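Local coordinates for SnoaL-like domain-containing protein (Agrobacterium tumefaciens str. C58, PDB 3DXO) that is uncharacterised but, as a member of the SnoaL-like family with an NTF2-type fold, may act as an isomerase on a small molecule, at residues V28-Y38 against G47-I55. Sequence-based numbering, arbitrary orientation.
Sequences VGQAWAENTRY and GQQGIAAMI
I51 meets the W32 indole at about a right angle. Its CG2 lies over one face, 4.2 Å from the centroid of the five-membered ring and 26° off the normal, which supports a CH-pi contact. With CG1 anti to the carbonyl carbon (chi1 -76°), the other branch carries CD1 between W32, the T36 methyl and the CB of Y38; I51 CD1 to T36 CG2, an end-on approach, is 3.7 Å. Farther along helix 47-61, the selenomethionine M54 crosses the Y38 ring. Its CE, 3.6 Å from the ring centroid and close to the normal, makes a CH-pi contact over the face, while SE, oblique to the ring, gives the Met-aromatic contact. The bend at chi3 turns that methyl over the face. Y38 OH is hydrogen-bonded to D40 OD2, and a PEG molecule, probably from the crystallisation liquor, lies near the Y38 side chain.

At the start of the helix the contact becomes polar. The extended Q48 side chain runs past E34 to the end of helix 21-31, where its NE2 donates to W32 O at 2.9 Å. The N-H...O angle of 167° is nearly straight, and the acceptor lies in the amide plane, although the donor stands above the carbonyl plane. V28 CG1 packs against the carbonyl O and CA of Q48. G47 N donates to T36 O (3.1 Å).

These two hydrogen bonds to backbone carbonyls fix the start of helix 47-61 against strand 36-39 and the end of helix 21-31, while apolar and aromatic packing by I51 and M54 holds its buried face in this NTF2-like cone.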
loop_
_atom_site.group_PDB
_atom_site.type_symbol
_atom_site.label_atom_id
_atom_site.label_comp_id
_atom_site.label_asym_id
_atom_site.label_seq_id
_atom_site.Cartn_x
_atom_site.Cartn_y
_atom_site.Cartn_z
ATOM N N VAL B 28 -13.192 -12.645 -11.861
ATOM C CA VAL B 28 -12.035 -11.825 -12.264
ATOM C C VAL B 28 -12.412 -11.050 -13.544
ATOM O O VAL B 28 -12.137 -9.851 -13.658
ATOM C CB VAL B 28 -10.770 -12.682 -12.516
ATOM C CG1 VAL B 28 -9.663 -11.864 -13.212
ATOM C CG2 VAL B 28 -10.284 -13.309 -11.226
ATOM N N GLY B 29 -13.068 -11.723 -14.493
ATOM C CA GLY B 29 -13.567 -11.052 -15.682
ATOM C C GLY B 29 -14.365 -9.809 -15.294
ATOM O O GLY B 29 -14.121 -8.744 -15.830
ATOM N N GLN B 30 -15.270 -9.914 -14.326
ATOM C CA GLN B 30 -16.130 -8.789 -13.957
ATOM C C GLN B 30 -15.381 -7.691 -13.190
ATOM O O GLN B 30 -15.411 -6.513 -13.573
ATOM C CB GLN B 30 -17.329 -9.267 -13.128
ATOM C CG GLN B 30 -18.248 -10.312 -13.794
ATOM C CD GLN B 30 -19.035 -9.791 -14.998
ATOM O OE1 GLN B 30 -19.214 -10.518 -15.979
ATOM N NE2 GLN B 30 -19.512 -8.544 -14.931
ATOM N N ALA B 31 -14.685 -8.079 -12.128
ATOM C CA ALA B 31 -14.004 -7.117 -11.247
ATOM C C ALA B 31 -12.684 -6.552 -11.779
ATOM O O ALA B 31 -12.367 -5.379 -11.560
ATOM C CB ALA B 31 -13.764 -7.747 -9.862
ATOM N N TRP B 32 -11.887 -7.375 -12.446
ATOM C CA TRP B 32 -10.568 -6.916 -12.926
ATOM C C TRP B 32 -10.545 -6.303 -14.320
ATOM O O TRP B 32 -11.318 -6.700 -15.172
ATOM C CB TRP B 32 -9.581 -8.080 -12.917
ATOM C CG TRP B 32 -8.805 -8.293 -11.663
ATOM C CD1 TRP B 32 -7.480 -8.041 -11.487
ATOM C CD2 TRP B 32 -9.275 -8.828 -10.431
ATOM N NE1 TRP B 32 -7.085 -8.394 -10.216
ATOM C CE2 TRP B 32 -8.170 -8.879 -9.545
ATOM C CE3 TRP B 32 -10.516 -9.273 -9.981
ATOM C CZ2 TRP B 32 -8.274 -9.336 -8.253
ATOM C CZ3 TRP B 32 -10.607 -9.750 -8.684
ATOM C CH2 TRP B 32 -9.493 -9.771 -7.839
ATOM N N ALA B 33 -9.628 -5.360 -14.540
ATOM C CA ALA B 33 -9.434 -4.728 -15.846
ATOM C C ALA B 33 -8.596 -5.612 -16.786
ATOM O O ALA B 33 -7.902 -6.529 -16.337
ATOM C CB ALA B 33 -8.774 -3.387 -15.690
ATOM N N GLU B 34 -8.681 -5.345 -18.087
ATOM C CA GLU B 34 -7.885 -6.074 -19.072
ATOM C C GLU B 34 -6.407 -5.730 -18.868
ATOM O O GLU B 34 -5.566 -6.622 -18.846
ATOM C CB GLU B 34 -8.371 -5.826 -20.511
ATOM C CG GLU B 34 -9.781 -6.390 -20.724
ATOM C CD GLU B 34 -10.273 -6.431 -22.176
ATOM O OE1 GLU B 34 -9.718 -5.750 -23.071
ATOM O OE2 GLU B 34 -11.253 -7.172 -22.417
ATOM N N ASN B 35 -6.098 -4.447 -18.706
ATOM C CA ASN B 35 -4.748 -4.020 -18.375
ATOM C C ASN B 35 -4.706 -3.984 -16.875
ATOM O O ASN B 35 -5.038 -2.948 -16.298
ATOM C CB ASN B 35 -4.461 -2.617 -18.875
ATOM C CG ASN B 35 -4.412 -2.534 -20.372
ATOM O OD1 ASN B 35 -4.930 -3.397 -21.075
ATOM N ND2 ASN B 35 -3.797 -1.468 -20.882
ATOM N N THR B 36 -4.361 -5.099 -16.237
ATOM C CA THR B 36 -4.308 -5.165 -14.784
ATOM C C THR B 36 -3.024 -5.869 -14.393
ATOM O O THR B 36 -2.467 -6.638 -15.188
ATOM C CB THR B 36 -5.535 -5.884 -14.163
ATOM O OG1 THR B 36 -5.515 -5.718 -12.739
ATOM C CG2 THR B 36 -5.560 -7.376 -14.505
ATOM N N ARG B 37 -2.568 -5.624 -13.164
ATOM C CA ARG B 37 -1.277 -6.117 -12.703
ATOM C C ARG B 37 -1.346 -6.435 -11.212
ATOM O O ARG B 37 -1.931 -5.678 -10.430
ATOM C CB ARG B 37 -0.272 -4.987 -12.907
ATOM C CG ARG B 37 1.171 -5.344 -13.080
ATOM C CD ARG B 37 1.576 -5.293 -14.532
ATOM N NE ARG B 37 2.983 -4.901 -14.613
ATOM C CZ ARG B 37 4.021 -5.724 -14.423
ATOM N NH1 ARG B 37 3.825 -7.026 -14.137
ATOM N NH2 ARG B 37 5.268 -5.238 -14.519
ATOM N N TYR B 38 -0.726 -7.535 -10.818
ATOM C CA TYR B 38 -0.675 -7.950 -9.422
ATOM C C TYR B 38 0.763 -8.302 -9.027
ATOM O O TYR B 38 1.510 -8.889 -9.796
ATOM C CB TYR B 38 -1.587 -9.175 -9.215
ATOM C CG TYR B 38 -1.575 -9.755 -7.825
ATOM C CD1 TYR B 38 -0.514 -10.543 -7.388
ATOM C CD2 TYR B 38 -2.619 -9.539 -6.958
ATOM C CE1 TYR B 38 -0.485 -11.086 -6.105
ATOM C CE2 TYR B 38 -2.613 -10.075 -5.685
ATOM C CZ TYR B 38 -1.538 -10.850 -5.258
ATOM O OH TYR B 38 -1.502 -11.380 -3.980
ATOM N N GLY B 47 -3.134 -9.337 -16.506
ATOM C CA GLY B 47 -4.288 -9.682 -17.325
ATOM C C GLY B 47 -5.295 -10.481 -16.515
ATOM O O GLY B 47 -4.976 -11.076 -15.477
ATOM N N GLN B 48 -6.528 -10.480 -16.978
ATOM C CA GLN B 48 -7.582 -11.228 -16.333
ATOM C C GLN B 48 -7.234 -12.702 -16.280
ATOM O O GLN B 48 -7.344 -13.346 -15.217
ATOM C CB GLN B 48 -8.877 -11.019 -17.092
ATOM C CG GLN B 48 -9.425 -9.618 -16.916
ATOM C CD GLN B 48 -10.480 -9.299 -17.924
ATOM O OE1 GLN B 48 -10.590 -9.959 -18.938
ATOM N NE2 GLN B 48 -11.243 -8.268 -17.668
ATOM N N GLN B 49 -6.797 -13.229 -17.425
ATOM C CA GLN B 49 -6.415 -14.646 -17.540
ATOM C C GLN B 49 -5.350 -14.966 -16.500
ATOM O O GLN B 49 -5.570 -15.804 -15.633
ATOM C CB GLN B 49 -5.837 -14.965 -18.922
ATOM C CG GLN B 49 -6.754 -14.735 -20.102
ATOM C CD GLN B 49 -7.801 -15.841 -20.290
ATOM O OE1 GLN B 49 -8.247 -16.481 -19.317
ATOM N NE2 GLN B 49 -8.219 -16.053 -21.551
ATOM N N GLY B 50 -4.222 -14.254 -16.579
ATOM C CA GLY B 50 -3.067 -14.464 -15.713
ATOM C C GLY B 50 -3.352 -14.441 -14.230
ATOM O O GLY B 50 -2.832 -15.279 -13.484
ATOM N N ILE B 51 -4.167 -13.476 -13.804
ATOM C CA ILE B 51 -4.534 -13.366 -12.405
ATOM C C ILE B 51 -5.425 -14.535 -12.004
ATOM O O ILE B 51 -5.234 -15.132 -10.939
ATOM C CB ILE B 51 -5.148 -12.010 -12.101
ATOM C CG1 ILE B 51 -3.994 -10.997 -12.050
ATOM C CG2 ILE B 51 -5.865 -12.061 -10.802
ATOM C CD1 ILE B 51 -4.402 -9.587 -11.823
ATOM N N ALA B 52 -6.374 -14.893 -12.865
ATOM C CA ALA B 52 -7.209 -16.086 -12.615
ATOM C C ALA B 52 -6.300 -17.336 -12.455
ATOM O O ALA B 52 -6.471 -18.120 -11.509
ATOM C CB ALA B 52 -8.246 -16.287 -13.741
ATOM N N ALA B 53 -5.321 -17.481 -13.354
ATOM C CA ALA B 53 -4.383 -18.617 -13.312
ATOM C C ALA B 53 -3.559 -18.566 -12.011
ATOM O O ALA B 53 -3.488 -19.544 -11.264
ATOM C CB ALA B 53 -3.491 -18.646 -14.542
HETATM N N MSE B 54 -2.993 -17.398 -11.718
HETATM C CA MSE B 54 -2.220 -17.193 -10.493
HETATM C C MSE B 54 -2.990 -17.620 -9.237
HETATM O O MSE B 54 -2.470 -18.378 -8.433
HETATM C CB MSE B 54 -1.833 -15.725 -10.380
HETATM C CG MSE B 54 -0.804 -15.397 -9.351
HETATM SE SE MSE B 54 -0.760 -13.490 -9.127
HETATM C CE MSE B 54 -2.413 -13.286 -8.283
ATOM N N ILE B 55 -4.224 -17.147 -9.089
ATOM C CA ILE B 55 -5.031 -17.485 -7.921
ATOM C C ILE B 55 -5.259 -18.989 -7.841
ATOM O O ILE B 55 -5.178 -19.584 -6.794
ATOM C CB ILE B 55 -6.395 -16.760 -7.930
ATOM C CG1 ILE B 55 -6.191 -15.238 -7.818
ATOM C CG2 ILE B 55 -7.281 -17.277 -6.759
ATOM C CD1 ILE B 55 -7.404 -14.392 -8.138
#